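Local coordinates for adenosyl-chloride synthase (Thermotoga maritima, PDB 2ZBV), which binds adenosine and probably acts on S-adenosyl-L-methionine as a hydrolase or halogenase, at residues K23-S28 with A136-M141; V49-S54 with L96-E101; E107-E112 with L143-V148; R161-E166 with S184-F189. All blocks are in the same frame, centred on the assembly; numbering follows the deposited sequence.

Interaction 1 (K23-S28 with A136-M141)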
loop_
_atom_site.group_PDB
_atom_site.type_symbol
_atom_site.label_atom_id
_atom_site.label_comp_id
_atom_site.label_asym_id
_atom_site.label_seq_id
_atom_site.Cartn_x
_atom_site.Cartn_y
_atom_site.Cartn_z
ATOM N N LYS A 23 3.317 -13.869 -11.693
ATOM C CA LYS A 23 4.764 -13.962 -11.873
ATOM C C LYS A 23 5.269 -15.386 -12.098
ATOM O O LYS A 23 6.371 -15.585 -12.616
ATOM C CB LYS A 23 5.480 -13.359 -10.664
ATOM C CG LYS A 23 5.381 -11.845 -10.574
ATOM C CD LYS A 23 6.191 -11.183 -11.679
ATOM C CE LYS A 23 6.304 -9.683 -11.464
ATOM N NZ LYS A 23 7.254 -9.074 -12.436
ATOM N N ARG A 24 4.474 -16.369 -11.688
ATOM C CA ARG A 24 4.847 -17.767 -11.875
ATOM C C ARG A 24 4.624 -18.070 -13.347
ATOM O O ARG A 24 5.409 -18.781 -13.973
ATOM C CB ARG A 24 3.980 -18.690 -11.005
ATOM C CG ARG A 24 4.223 -18.528 -9.509
ATOM C CD ARG A 24 3.265 -19.360 -8.650
ATOM N NE ARG A 24 3.546 -20.791 -8.751
ATOM C CZ ARG A 24 3.016 -21.722 -7.962
ATOM N NH1 ARG A 24 2.165 -21.383 -6.998
ATOM N NH2 ARG A 24 3.338 -22.998 -8.136
ATOM N N ILE A 25 3.548 -17.509 -13.891
ATOM C CA ILE A 25 3.211 -17.696 -15.294
ATOM C C ILE A 25 4.173 -16.902 -16.172
ATOM O O ILE A 25 4.721 -17.429 -17.135
ATOM C CB ILE A 25 1.776 -17.240 -15.577
ATOM C CG1 ILE A 25 0.795 -18.230 -14.951
ATOM C CG2 ILE A 25 1.537 -17.137 -17.077
ATOM C CD1 ILE A 25 -0.639 -17.828 -15.116
ATOM N N ASN A 26 4.382 -15.637 -15.825
ATOM C CA ASN A 26 5.283 -14.773 -16.576
ATOM C C ASN A 26 6.189 -14.001 -15.623
ATOM O O ASN A 26 5.796 -12.975 -15.069
ATOM C CB ASN A 26 4.487 -13.785 -17.428
ATOM C CG ASN A 26 5.384 -12.852 -18.230
ATOM O OD1 ASN A 26 4.918 -11.867 -18.806
ATOM N ND2 ASN A 26 6.680 -13.163 -18.274
ATOM N N PRO A 27 7.422 -14.484 -15.424
ATOM C CA PRO A 27 8.361 -13.807 -14.524
ATOM C C PRO A 27 8.678 -12.389 -14.972
ATOM O O PRO A 27 9.155 -11.573 -14.184
ATOM C CB PRO A 27 9.593 -14.710 -14.566
ATOM C CG PRO A 27 9.011 -16.068 -14.847
ATOM C CD PRO A 27 7.982 -15.758 -15.908
ATOM N N SER A 28 8.405 -12.095 -16.240
ATOM C CA SER A 28 8.684 -10.772 -16.785
ATOM C C SER A 28 7.481 -9.839 -16.793
ATOM O O SER A 28 7.570 -8.721 -17.299
ATOM C CB SER A 28 9.233 -10.905 -18.206
ATOM O OG SER A 28 10.439 -11.650 -18.203
ATOM N N ALA A 136 -5.217 -12.940 -17.208
ATOM C CA ALA A 136 -4.597 -11.655 -17.520
ATOM C C ALA A 136 -3.118 -11.887 -17.815
ATOM O O ALA A 136 -2.558 -11.282 -18.727
ATOM C CB ALA A 136 -4.750 -10.687 -16.343
ATOM N N ALA A 137 -2.492 -12.764 -17.035
ATOM C CA ALA A 137 -1.080 -13.074 -17.217
ATOM C C ALA A 137 -0.802 -13.640 -18.611
ATOM O O ALA A 137 0.167 -13.241 -19.255
ATOM C CB ALA A 137 -0.612 -14.060 -16.157
ATOM N N HIS A 138 -1.645 -14.567 -19.066
ATOM C CA HIS A 138 -1.475 -15.174 -20.392
ATOM C C HIS A 138 -1.706 -14.148 -21.505
ATOM O O HIS A 138 -0.951 -14.088 -22.479
ATOM C CB HIS A 138 -2.439 -16.363 -20.578
ATOM C CG HIS A 138 -2.074 -17.576 -19.776
ATOM N ND1 HIS A 138 -0.881 -18.248 -19.943
ATOM C CD2 HIS A 138 -2.740 -18.230 -18.793
ATOM C CE1 HIS A 138 -0.826 -19.260 -19.094
ATOM N NE2 HIS A 138 -1.942 -19.273 -18.385
ATOM N N LEU A 139 -2.752 -13.344 -21.363
ATOM C CA LEU A 139 -3.056 -12.323 -22.354
ATOM C C LEU A 139 -1.883 -11.348 -22.478
ATOM O O LEU A 139 -1.475 -10.994 -23.582
ATOM C CB LEU A 139 -4.325 -11.560 -21.963
ATOM C CG LEU A 139 -5.654 -12.304 -22.105
ATOM C CD1 LEU A 139 -6.772 -11.505 -21.441
ATOM C CD2 LEU A 139 -5.962 -12.523 -23.589
ATOM N N ASP A 140 -1.342 -10.927 -21.340
ATOM C CA ASP A 140 -0.219 -9.994 -21.312
ATOM C C ASP A 140 1.014 -10.649 -21.920
ATOM O O ASP A 140 1.976 -9.978 -22.300
ATOM C CB ASP A 140 0.080 -9.581 -19.869
ATOM C CG ASP A 140 1.254 -8.625 -19.767
ATOM O OD1 ASP A 140 1.171 -7.524 -20.351
ATOM O OD2 ASP A 140 2.257 -8.972 -19.104
HETATM N N MSE A 141 0.976 -11.972 -22.008
HETATM C CA MSE A 141 2.086 -12.731 -22.565
HETATM C C MSE A 141 1.943 -12.975 -24.062
HETATM O O MSE A 141 2.770 -13.651 -24.657
HETATM C CB MSE A 141 2.199 -14.073 -21.858
HETATM C CG MSE A 141 3.468 -14.244 -21.074
HETATM SE SE MSE A 141 3.545 -16.057 -20.464
HETATM C CE MSE A 141 4.060 -16.897 -22.143
#
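This is a small apolar contact at the surface of the N-terminal domain, where the C-terminal ends of two helices come together. Helix 14-25 ends at Ile25, and Asn26 is the first residue to leave helical geometry. The last part of helix 127-140 lies across from it. No hydrogen bond crosses between the segments, so the fit depends on side-chain shape.

Ile25 carries most of it. Its CG2 is anti to the backbone N and its CG1 is anti to the carbonyl carbon (chi1 -71°). The branched side chain therefore spreads over Ala137 and His138. Ile25 CG2 lies 3.9 Å from Ala137 CB, and the small alanine lets the backbones come close: the CA atoms of Ile25 and Ala137 are 6.6 Å apart. The same Ile25 CG2 sits over one face of the His138 imidazole, 4.1 Å from the ring centroid, as a CH-pi contact. The two side chains cross at about a right angle.

Met141, modelled as selenomethionine, lies beside Ile25 and Asn26. Its chain bends at chi3 (76°), and Met141 SE comes within 4.1 Å of Ile25 CG2. Met141 SE also lies 3.8 Å from Ile25 O. Asn26 passes obliquely across this chain, with its CG 3.7 Å from Met141 CG.

On the far side of helix 127-140, Ala136 and Leu139 pack on Val62 of strand 62-66 and Val89 of strand 87-91. Helix 14-25 turns Lys23 and Arg24 to a second subunit, where Lys23 forms a salt bridge with Glu30 of that subunit.

Interaction 2 (V49-S54 with L96-E101); sequences VLYRAS and LTVVAE
Helix 43-54 and helix 97-103 of the N-terminal domain pack here through mainly apolar side chains. Their short segments cross at 49°, with axes 8.4 Å apart at the closest point. The main bump is Val99. Its CG1 is anti to the carbonyl carbon and fits a hollow formed by Leu50, Tyr51 and Ser54. Val99 CG1 reaches the floor of that hollow, 3.7 Å from Tyr51 CA. Leu50 CG and Ser54 OG each lie 4.0 Å from Val99 CG1 and form two of its walls.

Val98 is a second bump. Its CG1 presses on the root of the Tyr51 side chain, 3.5 Å from Tyr51 CB. Near the start of helix 97-103, Leu50 CD2 and Leu96 CD2 meet methyl to methyl at 3.4 Å, tighter than usual van der Waals contact.

Ser54 OG takes the crowded position between backbone N and carbonyl carbon. It donates to Tyr51 O at 2.5 Å and is also hydrogen-bonded to the hydroxyl of Tyr103.

Phe88 of strand 87-91 touches Leu50, Leu96 and Val99. Strand 62-66 adds Phe63 and Val65 against Leu50. Helix 43-54 also turns Val49 and Ala53 to His13 and Val17 of the third subunit.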
loop_
_atom_site.group_PDB
_atom_site.type_symbol
_atom_site.label_atom_id
_atom_site.label_comp_id
_atom_site.label_asym_id
_atom_site.label_seq_id
_atom_site.Cartn_x
_atom_site.Cartn_y
_atom_site.Cartn_z
ATOM N N VAL A 49 -13.031 4.519 -11.188
ATOM C CA VAL A 49 -11.578 4.515 -10.979
ATOM C C VAL A 49 -10.866 3.834 -12.151
ATOM O O VAL A 49 -9.821 4.291 -12.609
ATOM C CB VAL A 49 -11.180 3.764 -9.676
ATOM C CG1 VAL A 49 -9.658 3.677 -9.582
ATOM C CG2 VAL A 49 -11.725 4.507 -8.441
ATOM N N LEU A 50 -11.444 2.737 -12.630
ATOM C CA LEU A 50 -10.873 1.985 -13.750
ATOM C C LEU A 50 -10.752 2.857 -14.995
ATOM O O LEU A 50 -9.690 2.951 -15.606
ATOM C CB LEU A 50 -11.758 0.782 -14.076
ATOM C CG LEU A 50 -11.358 -0.000 -15.329
ATOM C CD1 LEU A 50 -10.004 -0.659 -15.104
ATOM C CD2 LEU A 50 -12.429 -1.057 -15.629
ATOM N N TYR A 51 -11.847 3.496 -15.377
ATOM C CA TYR A 51 -11.806 4.351 -16.558
ATOM C C TYR A 51 -10.763 5.462 -16.428
ATOM O O TYR A 51 -9.899 5.620 -17.285
ATOM C CB TYR A 51 -13.176 4.970 -16.816
ATOM C CG TYR A 51 -13.125 6.050 -17.867
ATOM C CD1 TYR A 51 -12.738 5.758 -19.176
ATOM C CD2 TYR A 51 -13.422 7.376 -17.545
ATOM C CE1 TYR A 51 -12.648 6.762 -20.141
ATOM C CE2 TYR A 51 -13.332 8.388 -18.505
ATOM C CZ TYR A 51 -12.945 8.071 -19.795
ATOM O OH TYR A 51 -12.841 9.067 -20.735
ATOM N N ARG A 52 -10.841 6.230 -15.350
ATOM C CA ARG A 52 -9.900 7.326 -15.151
ATOM C C ARG A 52 -8.443 6.887 -15.156
ATOM O O ARG A 52 -7.599 7.537 -15.773
ATOM C CB ARG A 52 -10.268 8.080 -13.871
ATOM C CG ARG A 52 -11.681 8.623 -13.989
ATOM C CD ARG A 52 -12.194 9.365 -12.790
ATOM N NE ARG A 52 -13.623 9.615 -12.980
ATOM C CZ ARG A 52 -14.336 10.493 -12.285
ATOM N NH1 ARG A 52 -13.758 11.223 -11.341
ATOM N NH2 ARG A 52 -15.631 10.630 -12.536
ATOM N N ALA A 53 -8.133 5.779 -14.499
ATOM C CA ALA A 53 -6.751 5.313 -14.501
ATOM C C ALA A 53 -6.321 4.822 -15.888
ATOM O O ALA A 53 -5.178 5.042 -16.296
ATOM C CB ALA A 53 -6.569 4.201 -13.493
ATOM N N SER A 54 -7.237 4.162 -16.603
ATOM C CA SER A 54 -6.939 3.607 -17.930
ATOM C C SER A 54 -6.523 4.660 -18.943
ATOM O O SER A 54 -5.848 4.349 -19.925
ATOM C CB SER A 54 -8.149 2.839 -18.489
ATOM O OG SER A 54 -9.218 3.708 -18.819
ATOM N N LEU A 96 -17.109 -2.939 -15.738
ATOM C CA LEU A 96 -16.542 -2.423 -16.989
ATOM C C LEU A 96 -17.481 -1.467 -17.717
ATOM O O LEU A 96 -17.240 -1.118 -18.875
ATOM C CB LEU A 96 -16.181 -3.577 -17.931
ATOM C CG LEU A 96 -15.158 -4.588 -17.403
ATOM C CD1 LEU A 96 -14.865 -5.638 -18.469
ATOM C CD2 LEU A 96 -13.880 -3.854 -16.989
ATOM N N THR A 97 -18.538 -1.039 -17.034
ATOM C CA THR A 97 -19.526 -0.137 -17.620
ATOM C C THR A 97 -18.964 1.157 -18.210
ATOM O O THR A 97 -19.276 1.504 -19.356
ATOM C CB THR A 97 -20.610 0.248 -16.591
ATOM O OG1 THR A 97 -21.409 -0.896 -16.285
ATOM C CG2 THR A 97 -21.510 1.349 -17.137
ATOM N N VAL A 98 -18.142 1.867 -17.439
ATOM C CA VAL A 98 -17.593 3.136 -17.904
ATOM C C VAL A 98 -16.610 3.013 -19.071
ATOM O O VAL A 98 -16.733 3.744 -20.051
ATOM C CB VAL A 98 -16.937 3.930 -16.739
ATOM C CG1 VAL A 98 -16.603 5.352 -17.202
ATOM C CG2 VAL A 98 -17.889 3.985 -15.533
ATOM N N VAL A 99 -15.639 2.105 -18.992
ATOM C CA VAL A 99 -14.701 1.965 -20.108
ATOM C C VAL A 99 -15.441 1.539 -21.378
ATOM O O VAL A 99 -15.124 2.008 -22.472
ATOM C CB VAL A 99 -13.585 0.936 -19.824
ATOM C CG1 VAL A 99 -12.601 1.507 -18.816
ATOM C CG2 VAL A 99 -14.191 -0.382 -19.324
ATOM N N ALA A 100 -16.427 0.655 -21.224
ATOM C CA ALA A 100 -17.231 0.188 -22.353
ATOM C C ALA A 100 -17.952 1.362 -23.013
ATOM O O ALA A 100 -17.982 1.480 -24.235
ATOM C CB ALA A 100 -18.262 -0.832 -21.882
ATOM N N GLU A 101 -18.538 2.220 -22.188
ATOM C CA GLU A 101 -19.282 3.376 -22.669
ATOM C C GLU A 101 -18.393 4.466 -23.260
ATOM O O GLU A 101 -18.738 5.070 -24.276
ATOM C CB GLU A 101 -20.124 3.955 -21.526
ATOM C CG GLU A 101 -20.825 5.273 -21.843
ATOM C CD GLU A 101 -21.905 5.137 -22.908
ATOM O OE1 GLU A 101 -22.519 6.167 -23.265
ATOM O OE2 GLU A 101 -22.145 4.006 -23.386
#

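Interaction 3 (E107-E112 with L143-V148)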
loop_
_atom_site.group_PDB
_atom_site.type_symbol
_atom_site.label_atom_id
_atom_site.label_comp_id
_atom_site.label_asym_id
_atom_site.label_seq_id
_atom_site.Cartn_x
_atom_site.Cartn_y
_atom_site.Cartn_z
ATOM N N GLU A 107 -14.900 -6.197 -28.702
ATOM C CA GLU A 107 -15.161 -7.627 -28.599
ATOM C C GLU A 107 -15.221 -8.079 -27.146
ATOM O O GLU A 107 -14.483 -7.562 -26.306
ATOM C CB GLU A 107 -14.044 -8.383 -29.313
ATOM C CG GLU A 107 -14.155 -9.888 -29.311
ATOM C CD GLU A 107 -12.975 -10.535 -30.017
ATOM O OE1 GLU A 107 -12.631 -10.083 -31.131
ATOM O OE2 GLU A 107 -12.388 -11.490 -29.468
ATOM N N ILE A 108 -16.096 -9.045 -26.865
ATOM C CA ILE A 108 -16.244 -9.601 -25.523
ATOM C C ILE A 108 -16.176 -11.130 -25.593
ATOM O O ILE A 108 -16.849 -11.754 -26.416
ATOM C CB ILE A 108 -17.595 -9.236 -24.888
ATOM C CG1 ILE A 108 -17.858 -7.737 -25.001
ATOM C CG2 ILE A 108 -17.593 -9.643 -23.421
ATOM C CD1 ILE A 108 -19.258 -7.346 -24.547
ATOM N N ARG A 109 -15.364 -11.720 -24.723
ATOM C CA ARG A 109 -15.189 -13.170 -24.663
ATOM C C ARG A 109 -15.538 -13.684 -23.271
ATOM O O ARG A 109 -15.302 -13.001 -22.271
ATOM C CB ARG A 109 -13.728 -13.541 -24.924
ATOM C CG ARG A 109 -13.197 -13.154 -26.279
ATOM C CD ARG A 109 -13.538 -14.217 -27.282
ATOM N NE ARG A 109 -13.258 -13.781 -28.640
ATOM C CZ ARG A 109 -13.452 -14.537 -29.712
ATOM N NH1 ARG A 109 -13.918 -15.770 -29.573
ATOM N NH2 ARG A 109 -13.202 -14.054 -30.919
ATOM N N GLU A 110 -16.107 -14.882 -23.201
ATOM C CA GLU A 110 -16.384 -15.463 -21.906
ATOM C C GLU A 110 -15.166 -16.337 -21.636
ATOM O O GLU A 110 -14.628 -16.966 -22.551
ATOM C CB GLU A 110 -17.656 -16.311 -21.924
ATOM C CG GLU A 110 -17.831 -17.134 -20.646
ATOM C CD GLU A 110 -19.242 -17.656 -20.467
ATOM O OE1 GLU A 110 -19.972 -17.765 -21.477
ATOM O OE2 GLU A 110 -19.616 -17.967 -19.311
ATOM N N ILE A 111 -14.701 -16.343 -20.396
ATOM C CA ILE A 111 -13.551 -17.147 -20.037
ATOM C C ILE A 111 -14.027 -18.593 -19.891
ATOM O O ILE A 111 -14.682 -18.945 -18.912
ATOM C CB ILE A 111 -12.926 -16.641 -18.711
ATOM C CG1 ILE A 111 -12.452 -15.188 -18.893
ATOM C CG2 ILE A 111 -11.771 -17.539 -18.291
ATOM C CD1 ILE A 111 -11.872 -14.545 -17.642
ATOM N N GLU A 112 -13.708 -19.421 -20.882
ATOM C CA GLU A 112 -14.121 -20.820 -20.872
ATOM C C GLU A 112 -12.944 -21.777 -20.973
ATOM O O GLU A 112 -13.056 -22.945 -20.610
ATOM C CB GLU A 112 -15.077 -21.086 -22.035
ATOM C CG GLU A 112 -16.291 -20.179 -22.068
ATOM C CD GLU A 112 -17.144 -20.411 -23.301
ATOM O OE1 GLU A 112 -16.614 -20.278 -24.423
ATOM O OE2 GLU A 112 -18.343 -20.724 -23.150
ATOM N N LEU A 143 -1.012 -14.274 -25.510
ATOM C CA LEU A 143 -2.100 -15.202 -25.820
ATOM C C LEU A 143 -3.197 -14.485 -26.597
ATOM O O LEU A 143 -3.678 -13.436 -26.172
ATOM C CB LEU A 143 -2.714 -15.780 -24.541
ATOM C CG LEU A 143 -3.896 -16.726 -24.797
ATOM C CD1 LEU A 143 -3.356 -18.121 -25.062
ATOM C CD2 LEU A 143 -4.847 -16.744 -23.607
ATOM N N PRO A 144 -3.613 -15.046 -27.747
ATOM C CA PRO A 144 -4.668 -14.445 -28.575
ATOM C C PRO A 144 -5.976 -14.434 -27.795
ATOM O O PRO A 144 -6.289 -15.399 -27.097
ATOM C CB PRO A 144 -4.739 -15.378 -29.790
ATOM C CG PRO A 144 -3.355 -15.991 -29.849
ATOM C CD PRO A 144 -3.053 -16.246 -28.397
ATOM N N LEU A 145 -6.741 -13.355 -27.932
ATOM C CA LEU A 145 -8.007 -13.205 -27.225
ATOM C C LEU A 145 -9.007 -14.336 -27.483
ATOM O O LEU A 145 -9.678 -14.802 -26.562
ATOM C CB LEU A 145 -8.644 -11.865 -27.598
ATOM C CG LEU A 145 -9.931 -11.506 -26.855
ATOM C CD1 LEU A 145 -9.672 -11.517 -25.350
ATOM C CD2 LEU A 145 -10.420 -10.138 -27.308
ATOM N N GLU A 146 -9.101 -14.768 -28.738
ATOM C CA GLU A 146 -10.018 -15.836 -29.136
ATOM C C GLU A 146 -9.802 -17.130 -28.359
ATOM O O GLU A 146 -10.690 -17.978 -28.297
ATOM C CB GLU A 146 -9.850 -16.128 -30.624
ATOM C CG GLU A 146 -8.419 -16.480 -30.981
ATOM C CD GLU A 146 -8.239 -16.777 -32.447
ATOM O OE1 GLU A 146 -8.766 -16.002 -33.274
ATOM O OE2 GLU A 146 -7.564 -17.778 -32.768
ATOM N N ARG A 147 -8.618 -17.281 -27.778
ATOM C CA ARG A 147 -8.285 -18.477 -27.019
ATOM C C ARG A 147 -8.906 -18.491 -25.618
ATOM O O ARG A 147 -8.876 -19.513 -24.932
ATOM C CB ARG A 147 -6.767 -18.611 -26.903
ATOM C CG ARG A 147 -6.035 -18.627 -28.237
ATOM C CD ARG A 147 -6.369 -19.861 -29.051
ATOM N NE ARG A 147 -6.129 -21.085 -28.294
ATOM C CZ ARG A 147 -7.087 -21.940 -27.955
ATOM N NH1 ARG A 147 -8.341 -21.701 -28.314
ATOM N NH2 ARG A 147 -6.800 -23.029 -27.254
ATOM N N VAL A 148 -9.461 -17.361 -25.190
ATOM C CA VAL A 148 -10.080 -17.291 -23.869
ATOM C C VAL A 148 -11.426 -18.017 -23.867
ATOM O O VAL A 148 -11.798 -18.632 -22.873
ATOM C CB VAL A 148 -10.297 -15.820 -23.423
ATOM C CG1 VAL A 148 -11.070 -15.775 -22.109
ATOM C CG2 VAL A 148 -8.948 -15.125 -23.264
#
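A 3-10 turn in the 143-148 loop packs against strand 105-110 of the mixed sheet of the N-terminal domain. Ile108 and Glu110 of this strand also make backbone hydrogen bonds to Leu152 and Asp150. Leu145 makes the first contact. Its CG rests on the aliphatic base of Arg109, 3.7 Å from Arg109 CG. Its CD2 meets Glu107 tip to tip, 3.2 Å from Glu107 OE2.

That carboxylate oxygen also holds the arginine. Arg109 NE donates to Glu107 OE2 at 2.6 Å in a nearly straight salt bridge (162°). The oxygen lies in the guanidinium plane, but the donor lies above the carboxylate plane. Arg109 NH2 adds a weak bond to the same atom, and Arg109 NH1 bonds to Gly149 O.

Glu146 follows and lies over the guanidinium, its CA 3.7 Å above the plane. An alanine in place of this arginine would lose the salt bridge and the flat surface, and would probably loosen the turn on the strand.

Val148 closes the segment. Its CG1, anti to the backbone N, packs obliquely on Ile111, 3.5 Å from Ile111 CG1. The backbones then join: Glu112 N donates to Val148 O at 2.9 Å, with an N-H...O angle of 165° and the donor in the carbonyl plane.

Interaction 4 (R161-E166 with S184-F189)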
loop_
_atom_site.group_PDB
_atom_site.type_symbol
_atom_site.label_atom_id
_atom_site.label_comp_id
_atom_site.label_asym_id
_atom_site.label_seq_id
_atom_site.Cartn_x
_atom_site.Cartn_y
_atom_site.Cartn_z
ATOM N N ARG A 161 -27.467 7.544 -14.259
ATOM C CA ARG A 161 -28.143 8.710 -14.807
ATOM C C ARG A 161 -27.067 9.608 -15.411
ATOM O O ARG A 161 -26.356 10.305 -14.685
ATOM C CB ARG A 161 -28.890 9.451 -13.696
ATOM C CG ARG A 161 -29.542 10.752 -14.130
ATOM C CD ARG A 161 -30.152 11.472 -12.938
ATOM N NE ARG A 161 -30.680 12.785 -13.297
ATOM C CZ ARG A 161 -31.696 12.985 -14.133
ATOM N NH1 ARG A 161 -32.305 11.953 -14.705
ATOM N NH2 ARG A 161 -32.102 14.218 -14.396
ATOM N N LYS A 162 -26.941 9.576 -16.735
ATOM C CA LYS A 162 -25.942 10.380 -17.433
ATOM C C LYS A 162 -26.005 11.855 -17.054
ATOM O O LYS A 162 -27.084 12.441 -16.977
ATOM C CB LYS A 162 -26.114 10.249 -18.951
ATOM C CG LYS A 162 -25.456 11.382 -19.742
ATOM C CD LYS A 162 -24.219 10.945 -20.509
ATOM C CE LYS A 162 -24.586 10.294 -21.832
ATOM N NZ LYS A 162 -23.383 10.062 -22.679
ATOM N N PRO A 163 -24.840 12.474 -16.808
ATOM C CA PRO A 163 -24.829 13.892 -16.446
ATOM C C PRO A 163 -25.251 14.712 -17.661
ATOM O O PRO A 163 -24.702 14.547 -18.752
ATOM C CB PRO A 163 -23.375 14.134 -16.050
ATOM C CG PRO A 163 -22.633 13.194 -16.939
ATOM C CD PRO A 163 -23.471 11.935 -16.851
ATOM N N VAL A 164 -26.234 15.581 -17.475
ATOM C CA VAL A 164 -26.714 16.409 -18.571
ATOM C C VAL A 164 -26.692 17.888 -18.222
ATOM O O VAL A 164 -26.639 18.266 -17.051
ATOM C CB VAL A 164 -28.161 16.039 -18.960
ATOM C CG1 VAL A 164 -28.223 14.600 -19.457
ATOM C CG2 VAL A 164 -29.080 16.237 -17.763
ATOM N N VAL A 165 -26.727 18.718 -19.257
ATOM C CA VAL A 165 -26.750 20.161 -19.092
ATOM C C VAL A 165 -28.187 20.607 -19.318
ATOM O O VAL A 165 -28.754 20.366 -20.384
ATOM C CB VAL A 165 -25.857 20.863 -20.130
ATOM C CG1 VAL A 165 -26.065 22.368 -20.061
ATOM C CG2 VAL A 165 -24.405 20.517 -19.880
ATOM N N GLU A 166 -28.784 21.244 -18.318
ATOM C CA GLU A 166 -30.157 21.704 -18.465
ATOM C C GLU A 166 -30.460 23.005 -17.737
ATOM O O GLU A 166 -30.307 23.109 -16.520
ATOM C CB GLU A 166 -31.136 20.628 -17.994
ATOM C CG GLU A 166 -30.974 20.226 -16.544
ATOM C CD GLU A 166 -32.263 19.696 -15.950
ATOM O OE1 GLU A 166 -33.214 20.493 -15.793
ATOM O OE2 GLU A 166 -32.328 18.487 -15.646
ATOM N N SER A 184 -14.715 14.468 -6.584
ATOM C CA SER A 184 -14.791 14.413 -8.039
ATOM C C SER A 184 -16.136 13.856 -8.495
ATOM O O SER A 184 -16.582 12.812 -8.017
ATOM C CB SER A 184 -13.671 13.559 -8.615
ATOM O OG SER A 184 -13.751 13.572 -10.029
ATOM N N THR A 185 -16.775 14.560 -9.426
ATOM C CA THR A 185 -18.078 14.151 -9.939
ATOM C C THR A 185 -17.922 13.356 -11.228
ATOM O O THR A 185 -16.805 13.096 -11.677
ATOM C CB THR A 185 -18.975 15.374 -10.242
ATOM O OG1 THR A 185 -18.465 16.065 -11.386
ATOM C CG2 THR A 185 -18.991 16.332 -9.061
ATOM N N ASN A 186 -19.051 12.976 -11.816
ATOM C CA ASN A 186 -19.055 12.230 -13.064
ATOM C C ASN A 186 -19.391 13.205 -14.186
ATOM O O ASN A 186 -19.718 12.805 -15.298
ATOM C CB ASN A 186 -20.093 11.106 -13.004
ATOM C CG ASN A 186 -21.513 11.625 -12.914
ATOM O OD1 ASN A 186 -21.761 12.709 -12.381
ATOM N ND2 ASN A 186 -22.461 10.842 -13.426
ATOM N N ILE A 187 -19.297 14.494 -13.874
ATOM C CA ILE A 187 -19.582 15.557 -14.833
ATOM C C ILE A 187 -18.307 15.960 -15.570
ATOM O O ILE A 187 -17.352 16.435 -14.959
ATOM C CB ILE A 187 -20.137 16.810 -14.116
ATOM C CG1 ILE A 187 -21.426 16.460 -13.374
ATOM C CG2 ILE A 187 -20.382 17.927 -15.126
ATOM C CD1 ILE A 187 -21.847 17.510 -12.363
ATOM N N PRO A 188 -18.270 15.777 -16.899
ATOM C CA PRO A 188 -17.049 16.165 -17.608
ATOM C C PRO A 188 -16.884 17.675 -17.491
ATOM O O PRO A 188 -17.865 18.416 -17.605
ATOM C CB PRO A 188 -17.326 15.729 -19.048
ATOM C CG PRO A 188 -18.358 14.629 -18.896
ATOM C CD PRO A 188 -19.249 15.177 -17.820
ATOM N N PHE A 189 -15.663 18.144 -17.258
ATOM C CA PHE A 189 -15.462 19.583 -17.139
ATOM C C PHE A 189 -15.829 20.274 -18.451
ATOM O O PHE A 189 -16.195 21.448 -18.457
ATOM C CB PHE A 189 -14.019 19.918 -16.768
ATOM C CG PHE A 189 -13.872 21.262 -16.117
ATOM C CD1 PHE A 189 -14.224 21.441 -14.784
ATOM C CD2 PHE A 189 -13.439 22.361 -16.848
ATOM C CE1 PHE A 189 -14.150 22.696 -14.186
ATOM C CE2 PHE A 189 -13.362 23.622 -16.260
ATOM C CZ PHE A 189 -13.719 23.789 -14.927
#
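The Pro163 ring is the centre of this contact and touches Asn186, Ile187 and Pro188. Pro163 CG lies 3.4 Å from the backbone oxygen Asn186 O. The same Pro163 CG is 4.0 Å from Pro188 CD, and the two proline side chains cross at about a right angle. Pro163 CB touches Ile187 CG1 at 4.0 Å. Pro163 CD is 3.7 Å from Asn186 ND2. The Pro163 and Asn186 side chains cross obliquely. No hydrogen bond links the two segments.

Replacing Pro163 by a glycine would remove the ring that touches all three residues and would probably leave the chain leading into 164-166 less firmly placed against the corner.

The Asn186 side chain is set by its own bonds. Its CG lies between the backbone N and the carbonyl carbon, the crowded position (chi1 66°), and Asn186 OD1 accepts a hydrogen bond from Glu173 N. The setting is the mixed beta sheet of the C-terminal half. The weakly bonded strand 164-166 and strand 183-185 both pair antiparallel with strand 169-177. Beyond 183-185 the chain turns a corner at Asn186 and Ile187, and Pro188 then takes the N-cap position of helix 189-192.

Thr185 braces the corner with an ST turn. Thr185 OG1 accepts from Ile187 N at 3.1 Å, at an angle of 156°. The same hydroxyl is hydrogen-bonded to Leu238 O of strand 237-242. Ile187 packs on Ile261 of strand 258-262.

How the interactions relate
Interaction 2 is the buried contact, near the centre of the chain and largely apolar, with no hydrogen bond between its helices. Interactions 1 and 4 lie at the surface: the first rests on Ile25 with a CH-pi contact, the other on a proline ring. Interaction 3 is partly buried. Only interaction 3 has a hydrogen bond between its segments and a salt bridge within one of them. The end of helix 127-140 in interaction 1 adjoins the loop of interaction 3: His138 O is 3.0 Å from Leu143 N, a probable hydrogen bond, and Leu139 packs on Val148. Interactions 2 and 4 touch through Arg52, whose NH2 is 2.9 Å from Thr185 O; this ties helix 43-54 to strand 183-185.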